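Benzyl alcohol dehydrogenase (Acinetobacter calcoaceticus, PDB 1F8F) catalyses the NAD-dependent oxidation of aryl alcohols such as benzyl alcohol to the aldehyde, as a zinc-containing member of the medium-chain alcohol dehydrogenase family. Local coordinates at residues L4-A9 / L21-R27; V34-A40 / S68-I74; R114-D120 / N136-A141; A185-T189 / N260-E264. Residue numbers count along the deposited sequence, not the author numbering.

Interaction 1: L4-A9 / L21-R27; sequences LKDIIA and LQALKIR
Ile7, Leu24 and Ile26 form the buried centre, all on the same face of a two-stranded antiparallel sheet. Ile7 takes the p, t rotamer, so that its CG2 lies 3.9 Å from Ile26 CG2 while its CG1 sits 4.3 Å from Leu24 CB; Leu24, in m, t, extends CD1 to 4.2 Å from Ala9 CB. Beneath this apolar row lies strand 148-152, with Ile7 resting on Tyr148 and Ile26 on Leu150. The backbones are extended, their short axes 4.4 Å apart at closest and running at 138°, a clear twist. Together they make the N-terminal beta hairpin of the catalytic domain, laid against strand 148-152. Three hydrogen-bonded pairs fix the register. Lys5 N gives to Ile26 O (2.9 Å) and Ile26 N to Lys5 O (2.8 Å); Ile7 N to Leu24 O and Leu24 N to Ile7 O are both 2.7 Å; Ala9 N to Gln22 O and Gln22 N to Ala9 O are both 3.1 Å. Between them, Asp6 faces Lys25 and Ile8 faces Ala23 as non-hydrogen-bonded pairs, with side chains on the opposite, more open face. There Ile8 CG2 meets Leu21 CB at 4.1 Å and Asp6 OD2 touches Lys25 CD at 3.4 Å. At the open end Leu4 CD1 packs on Lys25 CG at 3.5 Å; Arg27 CB points away, and its NH1 makes a salt bridge with Glu33.

Interaction 2: V34-A40 / S68-I74; sequences VLVKVVA and SGIIEAI
The GroES-like catalytic domain is built around a curled beta sheet, in which segments 34-40 and 68-74 pair antiparallel through two classic beta bulges. Their short axes approach to 4.4 Å at 132°. Leu35 N donates to Ala73 O (2.7 Å), while Leu35 O receives Glu72 N at 3.1 Å and, weakly, Ala73 N at 3.4 Å: the first bulge, where Glu72 leaves beta angles (-109°/-21°). The register then moves by one: Lys37 N to Ile70 O is 2.6 Å and Ile70 N to Lys37 O 2.9 Å. In the second bulge, with Val39 at -89°/-46°, Ser68 O takes Val39 N at 2.9 Å and Ala40 N weakly at 3.4 Å; Ser68 N returns to Ala40 O (3.0 Å). Strand 148-152 borders 34-40 in the same sheet. Gly69 CA comes within 3.0 Å of Lys37 O, where a CB would clash. Val34 CG1 packs on Ile71 CG1 (4.0 Å) on one face; on the other, Leu35, in t, p, brings CB to 3.8 Å from Ala73 CB.

Interaction 3: R114-D120 / N136-A141; sequences RNFSGAD and NDHFFA. With SO4 (sulfate ion), chain D.
Beyond Arg114, which ends helix 111-114, both segments are irregular, and three residues of 136-141, His138, Phe140 and Ala141, adopt left-handed backbone angles with phi between 55° and 58°. The coil is tied by two bonds, Phe140 N to Asn115 O (3.0 Å) and Asp137 N to Gly118 O (3.0 Å). Between them a water accepts from Gly118 N and donates to His138 O, both at 3.1 Å. Gly118 has phi 109°, psi 2°, where a CB would jam against the preceding carbonyl. Just before it, Ser117 OG accepts from Ala119 N at 3.1 Å, an ST turn. Both segments belong to the long loop between helix 111-114 and strand 148-152, which brings the Phe140 side chain about 5 Å from the zinc held by Cys44, His65 and Cys173, its ring stacked on His65. The edge of Phe140 points at the face of Phe116, centroids 5.3 Å apart and planes at 71°, and Asn115 CB lies over the face of Phe140, 4.2 Å from that ring's centroid, a CH-pi contact. At the other end Asp120 CB covers the His138 ring, 3.9 Å from its centroid; His138 ND1 donates to Asp137 OD1 (3.0 Å). Arg114 forms a salt bridge with Glu110, and its NH2 makes weak 3.4 Å bonds to O2 and O4 of a sulfate, probably from the crystallisation liquor, that Ser121 and Arg152 also hold.

Interaction 4: A185-T189 / N260-E264; sequences ALKVT and NFALE
Phe261 lays its ring across the backbone of Val188, whose CA stands 3.9 Å from the ring centroid and 9° off the normal, a CH-pi contact over the face. Val188 CG2 reaches Phe261 CG at 3.8 Å on that same face. With chi1 -60° and chi2 -88°, the ring leans out from the strand to the turn that follows helix 174-186. After that helix, Lys187 takes positive phi (63°, psi 65°), which swings the chain round so that Val188, polyproline-II-like at -52°/137°, comes under the ring. Leu186, in m, t, brings CB to 4.1 Å from Phe261 CD1 and CD1 to 3.7 Å from Ala262 O, while Leu186 O lies 3.4 Å from Phe261 CE1. Thr189 OG1 sits at the ring edge, 3.8 Å from Phe261 CE2. Strand 259-264 is an inner strand of the parallel Rossmann sheet, beside strand 193-197, to which the Phe261 backbone is hydrogen-bonded. The contact joins the C-terminal end of helix 174-186 to this central sheet within the coenzyme-binding domain, the Leu186 side chain about 13 Å from a bound NAD. With no polar bond between the two segments, the join depends on how well one aromatic ring fits against aliphatic groups and backbone.

How the interactions relate
From the N terminus, interaction 1 closes the first hairpin, bridging 11 residues. Strand 20-26 leads directly to strand 33-42, where interaction 2 begins; it closes a 27-residue loop containing helix 45-51. The two touch, through Lys5 NZ and Glu72 OE2, 3.3 Å apart in a long, weak ion pair, and by packing of Arg27 O on Leu35 CD1. Interaction 3 then closes the loop between 120 and 136, in the same catalytic domain, its centre about 18 Å from that of interaction 2. Interaction 4 spans 70 residues, joining the end of helix 174-186 to the Rossmann sheet, beyond the chain's centre from the others. All four follow in series; none nests or crosses.

Interaction 1: L4-A9 / L21-R27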
loop_
_atom_site.group_PDB
_atom_site.type_symbol
_atom_site.label_atom_id
_atom_site.label_comp_id
_atom_site.label_asym_id
_atom_site.label_seq_id
_atom_site.Cartn_x
_atom_site.Cartn_y
_atom_site.Cartn_z
ATOM N N LEU A 4 -3.583 -48.110 -17.185
ATOM C CA LEU A 4 -2.465 -47.124 -17.314
ATOM C C LEU A 4 -1.922 -46.991 -18.739
ATOM O O LEU A 4 -2.276 -47.781 -19.631
ATOM C CB LEU A 4 -1.416 -47.424 -16.255
ATOM C CG LEU A 4 -0.576 -48.678 -16.270
ATOM C CD1 LEU A 4 0.308 -48.742 -17.500
ATOM C CD2 LEU A 4 0.238 -48.837 -14.996
ATOM N N LYS A 5 -1.049 -46.012 -18.976
ATOM C CA LYS A 5 -0.496 -45.671 -20.283
ATOM C C LYS A 5 1.022 -45.713 -20.390
ATOM O O LYS A 5 1.745 -45.412 -19.419
ATOM C CB LYS A 5 -0.973 -44.232 -20.562
ATOM C CG LYS A 5 -0.888 -43.659 -21.948
ATOM C CD LYS A 5 -1.321 -42.220 -22.062
ATOM C CE LYS A 5 -2.687 -41.981 -22.644
ATOM N NZ LYS A 5 -2.799 -41.804 -24.114
ATOM N N ASP A 6 1.562 -46.116 -21.557
ATOM C CA ASP A 6 3.015 -46.115 -21.757
ATOM C C ASP A 6 3.439 -44.820 -22.467
ATOM O O ASP A 6 2.721 -44.284 -23.316
ATOM C CB ASP A 6 3.615 -47.251 -22.569
ATOM C CG ASP A 6 3.417 -48.681 -22.135
ATOM O OD1 ASP A 6 2.377 -49.265 -22.515
ATOM O OD2 ASP A 6 4.312 -49.248 -21.469
ATOM N N ILE A 7 4.608 -44.307 -22.058
ATOM C CA ILE A 7 5.181 -43.078 -22.593
ATOM C C ILE A 7 6.718 -43.051 -22.698
ATOM O O ILE A 7 7.419 -43.836 -22.033
ATOM C CB ILE A 7 4.848 -41.905 -21.616
ATOM C CG1 ILE A 7 5.547 -42.106 -20.267
ATOM C CG2 ILE A 7 3.360 -41.684 -21.354
ATOM C CD1 ILE A 7 5.639 -40.877 -19.399
ATOM N N ILE A 8 7.274 -41.999 -23.345
ATOM C CA ILE A 8 8.708 -41.755 -23.429
ATOM C C ILE A 8 9.088 -40.561 -22.553
ATOM O O ILE A 8 8.437 -39.522 -22.685
ATOM C CB ILE A 8 9.156 -41.410 -24.887
ATOM C CG1 ILE A 8 8.801 -42.475 -25.931
ATOM C CG2 ILE A 8 10.644 -41.048 -24.938
ATOM C CD1 ILE A 8 9.212 -43.908 -25.634
ATOM N N ALA A 9 10.088 -40.604 -21.698
ATOM C CA ALA A 9 10.449 -39.426 -20.906
ATOM C C ALA A 9 11.951 -39.350 -20.764
ATOM O O ALA A 9 12.525 -40.413 -20.638
ATOM C CB ALA A 9 9.856 -39.458 -19.500
ATOM N N LEU A 21 16.583 -40.957 -23.192
ATOM C CA LEU A 21 15.160 -41.234 -23.363
ATOM C C LEU A 21 14.828 -42.642 -22.894
ATOM O O LEU A 21 15.613 -43.554 -23.188
ATOM C CB LEU A 21 14.779 -40.978 -24.828
ATOM C CG LEU A 21 14.752 -39.520 -25.275
ATOM C CD1 LEU A 21 14.203 -39.343 -26.683
ATOM C CD2 LEU A 21 14.001 -38.629 -24.291
ATOM N N GLN A 22 13.769 -42.862 -22.132
ATOM C CA GLN A 22 13.440 -44.173 -21.591
ATOM C C GLN A 22 11.960 -44.472 -21.754
ATOM O O GLN A 22 11.200 -43.530 -21.968
ATOM C CB GLN A 22 13.843 -44.297 -20.115
ATOM C CG GLN A 22 15.292 -44.474 -19.780
ATOM C CD GLN A 22 15.743 -44.606 -18.352
ATOM O OE1 GLN A 22 14.994 -44.853 -17.394
ATOM N NE2 GLN A 22 17.044 -44.461 -18.076
ATOM N N ALA A 23 11.541 -45.735 -21.712
ATOM C CA ALA A 23 10.116 -46.035 -21.806
ATOM C C ALA A 23 9.536 -46.200 -20.386
ATOM O O ALA A 23 10.104 -46.959 -19.590
ATOM C CB ALA A 23 9.830 -47.303 -22.593
ATOM N N LEU A 24 8.456 -45.458 -20.099
ATOM C CA LEU A 24 7.839 -45.528 -18.770
ATOM C C LEU A 24 6.314 -45.565 -18.832
ATOM O O LEU A 24 5.654 -45.543 -19.888
ATOM C CB LEU A 24 8.326 -44.365 -17.938
ATOM C CG LEU A 24 9.744 -43.923 -17.671
ATOM C CD1 LEU A 24 9.763 -42.684 -16.753
ATOM C CD2 LEU A 24 10.688 -44.892 -17.003
ATOM N N LYS A 25 5.664 -45.640 -17.656
ATOM C CA LYS A 25 4.212 -45.661 -17.597
ATOM C C LYS A 25 3.603 -44.630 -16.632
ATOM O O LYS A 25 4.093 -44.346 -15.567
ATOM C CB LYS A 25 3.609 -47.015 -17.221
ATOM C CG LYS A 25 3.573 -47.995 -18.382
ATOM C CD LYS A 25 4.504 -49.173 -18.105
ATOM C CE LYS A 25 3.683 -50.398 -17.739
ATOM N NZ LYS A 25 3.565 -50.620 -16.262
ATOM N N ILE A 26 2.459 -44.114 -17.072
ATOM C CA ILE A 26 1.777 -43.110 -16.249
ATOM C C ILE A 26 0.334 -43.533 -16.006
ATOM O O ILE A 26 -0.357 -44.039 -16.913
ATOM C CB ILE A 26 1.926 -41.718 -16.892
ATOM C CG1 ILE A 26 1.480 -40.651 -15.909
ATOM C CG2 ILE A 26 1.103 -41.723 -18.184
ATOM C CD1 ILE A 26 2.340 -39.458 -15.666
ATOM N N ARG A 27 -0.101 -43.294 -14.759
ATOM C CA ARG A 27 -1.458 -43.677 -14.379
ATOM C C ARG A 27 -2.505 -42.625 -14.672
ATOM O O ARG A 27 -2.179 -41.460 -14.913
ATOM C CB ARG A 27 -1.471 -43.993 -12.881
ATOM C CG ARG A 27 -1.686 -42.800 -11.980
ATOM C CD ARG A 27 -1.529 -43.101 -10.504
ATOM N NE ARG A 27 -1.399 -41.897 -9.714
ATOM C CZ ARG A 27 -2.099 -40.809 -9.522
ATOM N NH1 ARG A 27 -3.258 -40.560 -10.106
ATOM N NH2 ARG A 27 -1.607 -39.903 -8.682
#

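Interaction 2: V34-A40 / S68-I74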
loop_
_atom_site.group_PDB
_atom_site.type_symbol
_atom_site.label_atom_id
_atom_site.label_comp_id
_atom_site.label_asym_id
_atom_site.label_seq_id
_atom_site.Cartn_x
_atom_site.Cartn_y
_atom_site.Cartn_z
ATOM N N VAL A 34 -4.802 -33.693 -13.100
ATOM C CA VAL A 34 -5.011 -33.522 -14.535
ATOM C C VAL A 34 -4.003 -34.282 -15.417
ATOM O O VAL A 34 -2.828 -34.248 -15.062
ATOM C CB VAL A 34 -4.871 -32.079 -15.009
ATOM C CG1 VAL A 34 -5.824 -31.804 -16.160
ATOM C CG2 VAL A 34 -5.046 -31.060 -13.910
ATOM N N LEU A 35 -4.422 -34.984 -16.485
ATOM C CA LEU A 35 -3.550 -35.738 -17.378
ATOM C C LEU A 35 -3.294 -34.910 -18.639
ATOM O O LEU A 35 -4.280 -34.605 -19.331
ATOM C CB LEU A 35 -4.128 -37.044 -17.956
ATOM C CG LEU A 35 -3.059 -37.928 -18.638
ATOM C CD1 LEU A 35 -1.971 -38.328 -17.658
ATOM C CD2 LEU A 35 -3.721 -39.150 -19.247
ATOM N N VAL A 36 -2.028 -34.533 -18.855
ATOM C CA VAL A 36 -1.797 -33.593 -19.970
ATOM C C VAL A 36 -1.007 -34.175 -21.140
ATOM O O VAL A 36 0.051 -34.759 -20.876
ATOM C CB VAL A 36 -0.959 -32.385 -19.442
ATOM C CG1 VAL A 36 -0.678 -31.363 -20.525
ATOM C CG2 VAL A 36 -1.711 -31.656 -18.329
ATOM N N LYS A 37 -1.395 -33.902 -22.369
ATOM C CA LYS A 37 -0.545 -34.412 -23.493
ATOM C C LYS A 37 0.455 -33.272 -23.796
ATOM O O LYS A 37 -0.022 -32.224 -24.233
ATOM C CB LYS A 37 -1.347 -34.816 -24.721
ATOM C CG LYS A 37 -0.601 -34.754 -26.037
ATOM C CD LYS A 37 -1.159 -35.370 -27.269
ATOM C CE LYS A 37 -1.714 -34.431 -28.314
ATOM N NZ LYS A 37 -1.337 -34.903 -29.712
ATOM N N VAL A 38 1.744 -33.447 -23.509
ATOM C CA VAL A 38 2.697 -32.359 -23.715
ATOM C C VAL A 38 3.086 -32.036 -25.169
ATOM O O VAL A 38 3.596 -32.897 -25.900
ATOM C CB VAL A 38 3.939 -32.692 -22.880
ATOM C CG1 VAL A 38 5.061 -31.657 -22.999
ATOM C CG2 VAL A 38 3.589 -32.923 -21.404
ATOM N N VAL A 39 2.962 -30.781 -25.597
ATOM C CA VAL A 39 3.386 -30.337 -26.925
ATOM C C VAL A 39 4.848 -29.902 -26.887
ATOM O O VAL A 39 5.677 -30.381 -27.683
ATOM C CB VAL A 39 2.467 -29.246 -27.480
ATOM C CG1 VAL A 39 2.924 -28.632 -28.801
ATOM C CG2 VAL A 39 1.038 -29.781 -27.702
ATOM N N ALA A 40 5.232 -29.086 -25.858
ATOM C CA ALA A 40 6.609 -28.650 -25.690
ATOM C C ALA A 40 6.892 -28.096 -24.286
ATOM O O ALA A 40 6.003 -27.643 -23.583
ATOM C CB ALA A 40 6.983 -27.627 -26.786
ATOM N N SER A 68 3.820 -27.194 -21.641
ATOM C CA SER A 68 2.580 -26.746 -22.237
ATOM C C SER A 68 2.051 -27.974 -23.016
ATOM O O SER A 68 2.879 -28.822 -23.438
ATOM C CB SER A 68 2.696 -25.500 -23.050
ATOM O OG SER A 68 3.547 -25.554 -24.167
ATOM N N GLY A 69 0.729 -28.072 -23.109
ATOM C CA GLY A 69 0.122 -29.234 -23.729
ATOM C C GLY A 69 -1.403 -29.092 -23.846
ATOM O O GLY A 69 -1.977 -28.018 -23.892
ATOM N N ILE A 70 -2.069 -30.226 -23.975
ATOM C CA ILE A 70 -3.508 -30.375 -24.193
ATOM C C ILE A 70 -4.076 -31.366 -23.174
ATOM O O ILE A 70 -3.525 -32.439 -22.896
ATOM C CB ILE A 70 -3.809 -30.983 -25.589
ATOM C CG1 ILE A 70 -3.120 -30.193 -26.713
ATOM C CG2 ILE A 70 -5.292 -31.044 -25.930
ATOM C CD1 ILE A 70 -3.186 -30.841 -28.072
ATOM N N ILE A 71 -5.176 -30.962 -22.558
ATOM C CA ILE A 71 -5.782 -31.899 -21.590
ATOM C C ILE A 71 -6.421 -33.091 -22.306
ATOM O O ILE A 71 -7.310 -32.946 -23.109
ATOM C CB ILE A 71 -6.793 -31.219 -20.679
ATOM C CG1 ILE A 71 -6.109 -30.172 -19.769
ATOM C CG2 ILE A 71 -7.459 -32.282 -19.802
ATOM C CD1 ILE A 71 -7.084 -29.240 -19.101
ATOM N N GLU A 72 -6.078 -34.260 -21.866
ATOM C CA GLU A 72 -6.361 -35.608 -22.224
ATOM C C GLU A 72 -7.256 -36.370 -21.242
ATOM O O GLU A 72 -7.765 -37.456 -21.552
ATOM C CB GLU A 72 -4.991 -36.336 -22.184
ATOM C CG GLU A 72 -4.960 -37.811 -22.382
ATOM C CD GLU A 72 -5.000 -38.383 -23.783
ATOM O OE1 GLU A 72 -4.761 -37.734 -24.827
ATOM O OE2 GLU A 72 -5.281 -39.600 -23.829
ATOM N N ALA A 73 -7.333 -35.897 -20.014
ATOM C CA ALA A 73 -8.128 -36.489 -18.959
ATOM C C ALA A 73 -8.065 -35.654 -17.661
ATOM O O ALA A 73 -6.991 -35.195 -17.278
ATOM C CB ALA A 73 -7.699 -37.927 -18.691
ATOM N N ILE A 74 -9.230 -35.444 -17.052
ATOM C CA ILE A 74 -9.371 -34.696 -15.816
ATOM C C ILE A 74 -9.813 -35.618 -14.691
ATOM O O ILE A 74 -10.427 -36.617 -15.023
ATOM C CB ILE A 74 -10.452 -33.603 -15.901
ATOM C CG1 ILE A 74 -11.767 -34.214 -16.386
ATOM C CG2 ILE A 74 -9.985 -32.462 -16.779
ATOM C CD1 ILE A 74 -12.881 -33.195 -16.494
#

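Interaction 3: R114-D120 / N136-A141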
loop_
_atom_site.group_PDB
_atom_site.type_symbol
_atom_site.label_atom_id
_atom_site.label_comp_id
_atom_site.label_asym_id
_atom_site.label_seq_id
_atom_site.Cartn_x
_atom_site.Cartn_y
_atom_site.Cartn_z
ATOM N N ARG A 114 6.551 -29.758 -2.569
ATOM C CA ARG A 114 5.712 -30.009 -3.721
ATOM C C ARG A 114 6.476 -29.975 -5.043
ATOM O O ARG A 114 5.986 -30.610 -5.975
ATOM C CB ARG A 114 4.520 -29.028 -3.792
ATOM C CG ARG A 114 3.398 -29.504 -2.889
ATOM C CD ARG A 114 2.343 -28.484 -2.528
ATOM N NE ARG A 114 1.483 -28.984 -1.446
ATOM C CZ ARG A 114 0.539 -29.889 -1.637
ATOM N NH1 ARG A 114 0.375 -30.314 -2.890
ATOM N NH2 ARG A 114 -0.283 -30.405 -0.736
ATOM N N ASN A 115 7.600 -29.291 -5.072
ATOM C CA ASN A 115 8.409 -29.129 -6.265
ATOM C C ASN A 115 9.759 -29.824 -6.232
ATOM O O ASN A 115 10.275 -30.260 -7.241
ATOM C CB ASN A 115 8.693 -27.613 -6.438
ATOM C CG ASN A 115 7.358 -26.873 -6.629
ATOM O OD1 ASN A 115 6.940 -26.498 -7.732
ATOM N ND2 ASN A 115 6.574 -26.622 -5.579
ATOM N N PHE A 116 10.328 -29.884 -5.035
ATOM C CA PHE A 116 11.669 -30.417 -4.841
ATOM C C PHE A 116 11.814 -31.746 -4.135
ATOM O O PHE A 116 12.951 -32.240 -4.161
ATOM C CB PHE A 116 12.471 -29.342 -4.067
ATOM C CG PHE A 116 12.871 -28.144 -4.883
ATOM C CD1 PHE A 116 13.715 -28.360 -5.963
ATOM C CD2 PHE A 116 12.493 -26.842 -4.604
ATOM C CE1 PHE A 116 14.159 -27.331 -6.757
ATOM C CE2 PHE A 116 12.907 -25.786 -5.401
ATOM C CZ PHE A 116 13.755 -26.037 -6.472
ATOM N N SER A 117 10.784 -32.344 -3.561
ATOM C CA SER A 117 10.904 -33.582 -2.817
ATOM C C SER A 117 11.292 -34.790 -3.671
ATOM O O SER A 117 12.181 -35.557 -3.321
ATOM C CB SER A 117 9.583 -33.903 -2.103
ATOM O OG SER A 117 8.537 -34.136 -3.025
ATOM N N GLY A 118 10.635 -34.906 -4.806
ATOM C CA GLY A 118 10.851 -35.959 -5.769
ATOM C C GLY A 118 9.656 -36.896 -5.757
ATOM O O GLY A 118 9.605 -37.818 -6.570
ATOM N N ALA A 119 8.652 -36.585 -4.937
ATOM C CA ALA A 119 7.469 -37.424 -4.866
ATOM C C ALA A 119 6.196 -36.679 -4.489
ATOM O O ALA A 119 6.085 -35.474 -4.650
ATOM C CB ALA A 119 7.768 -38.489 -3.810
ATOM N N ASP A 120 5.190 -37.462 -4.056
ATOM C CA ASP A 120 3.923 -36.843 -3.673
ATOM C C ASP A 120 3.858 -36.674 -2.159
ATOM O O ASP A 120 4.891 -36.655 -1.504
ATOM C CB ASP A 120 2.693 -37.499 -4.230
ATOM C CG ASP A 120 2.384 -38.927 -3.836
ATOM O OD1 ASP A 120 3.020 -39.539 -2.956
ATOM O OD2 ASP A 120 1.434 -39.456 -4.460
ATOM N N ASN A 136 11.930 -41.131 -9.416
ATOM C CA ASN A 136 11.383 -39.926 -8.814
ATOM C C ASN A 136 10.716 -39.000 -9.813
ATOM O O ASN A 136 11.218 -38.780 -10.919
ATOM C CB ASN A 136 12.529 -39.193 -8.092
ATOM C CG ASN A 136 12.930 -40.045 -6.890
ATOM O OD1 ASN A 136 12.040 -40.707 -6.319
ATOM N ND2 ASN A 136 14.200 -40.045 -6.523
ATOM N N ASP A 137 9.558 -38.466 -9.448
ATOM C CA ASP A 137 8.756 -37.596 -10.285
ATOM C C ASP A 137 8.125 -36.428 -9.531
ATOM O O ASP A 137 8.672 -35.912 -8.555
ATOM C CB ASP A 137 7.686 -38.462 -10.949
ATOM C CG ASP A 137 6.604 -38.936 -9.991
ATOM O OD1 ASP A 137 6.915 -38.974 -8.792
ATOM O OD2 ASP A 137 5.476 -39.228 -10.457
ATOM N N HIS A 138 6.992 -35.904 -10.006
ATOM C CA HIS A 138 6.353 -34.764 -9.345
ATOM C C HIS A 138 7.233 -33.542 -9.228
ATOM O O HIS A 138 7.081 -32.801 -8.247
ATOM C CB HIS A 138 5.990 -35.171 -7.876
ATOM C CG HIS A 138 4.704 -35.910 -7.852
ATOM N ND1 HIS A 138 4.630 -37.279 -7.965
ATOM C CD2 HIS A 138 3.421 -35.485 -7.746
ATOM C CE1 HIS A 138 3.361 -37.662 -7.953
ATOM N NE2 HIS A 138 2.603 -36.601 -7.787
ATOM N N PHE A 139 8.140 -33.312 -10.164
ATOM C CA PHE A 139 9.127 -32.240 -10.109
ATOM C C PHE A 139 8.492 -30.929 -10.546
ATOM O O PHE A 139 7.976 -30.759 -11.639
ATOM C CB PHE A 139 10.336 -32.604 -10.979
ATOM C CG PHE A 139 11.384 -31.523 -11.016
ATOM C CD1 PHE A 139 12.030 -31.148 -9.864
ATOM C CD2 PHE A 139 11.736 -30.904 -12.220
ATOM C CE1 PHE A 139 13.013 -30.204 -9.871
ATOM C CE2 PHE A 139 12.712 -29.925 -12.219
ATOM C CZ PHE A 139 13.350 -29.568 -11.045
ATOM N N PHE A 140 8.420 -29.993 -9.611
ATOM C CA PHE A 140 7.693 -28.747 -9.726
ATOM C C PHE A 140 6.238 -29.152 -10.018
ATOM O O PHE A 140 5.579 -28.541 -10.845
ATOM C CB PHE A 140 8.259 -27.793 -10.766
ATOM C CG PHE A 140 9.435 -26.938 -10.323
ATOM C CD1 PHE A 140 10.681 -27.392 -9.990
ATOM C CD2 PHE A 140 9.152 -25.557 -10.272
ATOM C CE1 PHE A 140 11.649 -26.496 -9.601
ATOM C CE2 PHE A 140 10.122 -24.650 -9.890
ATOM C CZ PHE A 140 11.387 -25.123 -9.549
ATOM N N ALA A 141 5.764 -30.272 -9.475
ATOM C CA ALA A 141 4.452 -30.843 -9.690
ATOM C C ALA A 141 4.069 -31.095 -11.140
ATOM O O ALA A 141 2.880 -31.020 -11.526
ATOM C CB ALA A 141 3.375 -29.957 -9.008
HETATM S S SO4 D . -2.724 -33.310 -1.123
HETATM O O1 SO4 D . -3.243 -34.721 -1.152
HETATM O O2 SO4 D . -2.225 -33.015 0.264
HETATM O O3 SO4 D . -3.778 -32.347 -1.552
HETATM O O4 SO4 D . -1.569 -33.234 -2.082
HETATM O O HOH W 1 8.514 -32.741 -5.546
#

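Interaction 4: A185-T189 / N260-E264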
loop_
_atom_site.group_PDB
_atom_site.type_symbol
_atom_site.label_atom_id
_atom_site.label_comp_id
_atom_site.label_asym_id
_atom_site.label_seq_id
_atom_site.Cartn_x
_atom_site.Cartn_y
_atom_site.Cartn_z
ATOM N N ALA A 185 6.127 -7.507 -7.696
ATOM C CA ALA A 185 6.947 -7.393 -6.481
ATOM C C ALA A 185 7.497 -5.991 -6.322
ATOM O O ALA A 185 7.202 -5.325 -5.341
ATOM C CB ALA A 185 8.074 -8.424 -6.446
ATOM N N LEU A 186 8.266 -5.536 -7.291
ATOM C CA LEU A 186 8.841 -4.190 -7.144
ATOM C C LEU A 186 7.824 -3.065 -7.170
ATOM O O LEU A 186 7.903 -1.915 -6.804
ATOM C CB LEU A 186 9.898 -3.996 -8.249
ATOM C CG LEU A 186 11.171 -4.839 -8.047
ATOM C CD1 LEU A 186 12.007 -4.696 -9.339
ATOM C CD2 LEU A 186 11.900 -4.468 -6.773
ATOM N N LYS A 187 6.961 -3.206 -8.179
ATOM C CA LYS A 187 5.984 -2.380 -8.822
ATOM C C LYS A 187 6.574 -1.127 -9.509
ATOM O O LYS A 187 6.209 -0.020 -9.057
ATOM C CB LYS A 187 4.819 -1.893 -7.986
ATOM C CG LYS A 187 3.982 -2.908 -7.249
ATOM C CD LYS A 187 3.153 -2.194 -6.177
ATOM C CE LYS A 187 2.631 -3.141 -5.149
ATOM N NZ LYS A 187 1.976 -4.395 -5.609
ATOM N N VAL A 188 7.389 -1.254 -10.550
ATOM C CA VAL A 188 7.953 -0.112 -11.218
ATOM C C VAL A 188 6.886 0.905 -11.625
ATOM O O VAL A 188 5.853 0.532 -12.195
ATOM C CB VAL A 188 8.767 -0.668 -12.414
ATOM C CG1 VAL A 188 9.358 0.375 -13.326
ATOM C CG2 VAL A 188 9.859 -1.558 -11.800
ATOM N N THR A 189 7.168 2.196 -11.420
ATOM C CA THR A 189 6.211 3.265 -11.728
ATOM C C THR A 189 6.587 4.073 -12.951
ATOM O O THR A 189 7.739 4.178 -13.437
ATOM C CB THR A 189 6.141 4.232 -10.503
ATOM O OG1 THR A 189 7.461 4.703 -10.165
ATOM C CG2 THR A 189 5.580 3.611 -9.248
ATOM N N ASN A 260 15.988 3.828 -9.282
ATOM C CA ASN A 260 14.839 3.694 -8.408
ATOM C C ASN A 260 14.484 2.241 -8.102
ATOM O O ASN A 260 14.086 1.870 -6.996
ATOM C CB ASN A 260 13.606 4.338 -9.010
ATOM C CG ASN A 260 13.692 5.823 -9.268
ATOM O OD1 ASN A 260 13.264 6.165 -10.380
ATOM N ND2 ASN A 260 14.166 6.689 -8.341
ATOM N N PHE A 261 14.633 1.382 -9.139
ATOM C CA PHE A 261 14.294 -0.016 -9.035
ATOM C C PHE A 261 15.329 -0.980 -9.615
ATOM O O PHE A 261 15.867 -0.664 -10.663
ATOM C CB PHE A 261 12.945 -0.296 -9.718
ATOM C CG PHE A 261 11.762 0.445 -9.184
ATOM C CD1 PHE A 261 11.002 -0.038 -8.142
ATOM C CD2 PHE A 261 11.393 1.672 -9.725
ATOM C CE1 PHE A 261 9.905 0.683 -7.612
ATOM C CE2 PHE A 261 10.335 2.399 -9.257
ATOM C CZ PHE A 261 9.571 1.890 -8.211
ATOM N N ALA A 262 15.597 -2.133 -8.951
ATOM C CA ALA A 262 16.528 -3.070 -9.549
ATOM C C ALA A 262 16.236 -4.541 -9.368
ATOM O O ALA A 262 15.557 -4.971 -8.436
ATOM C CB ALA A 262 17.917 -2.723 -9.028
ATOM N N LEU A 263 16.829 -5.346 -10.250
ATOM C CA LEU A 263 16.725 -6.788 -10.234
ATOM C C LEU A 263 18.099 -7.459 -10.257
ATOM O O LEU A 263 18.861 -7.295 -11.223
ATOM C CB LEU A 263 15.881 -7.401 -11.343
ATOM C CG LEU A 263 15.571 -8.867 -11.439
ATOM C CD1 LEU A 263 14.353 -9.306 -10.640
ATOM C CD2 LEU A 263 15.350 -9.386 -12.864
ATOM N N GLU A 264 18.294 -8.377 -9.299
ATOM C CA GLU A 264 19.528 -9.177 -9.249
ATOM C C GLU A 264 19.178 -10.567 -9.801
ATOM O O GLU A 264 18.409 -11.247 -9.132
ATOM C CB GLU A 264 20.101 -9.378 -7.836
ATOM C CG GLU A 264 21.636 -9.538 -7.808
ATOM C CD GLU A 264 22.080 -10.687 -8.715
ATOM O OE1 GLU A 264 21.842 -11.856 -8.329
ATOM O OE2 GLU A 264 22.572 -10.436 -9.830
#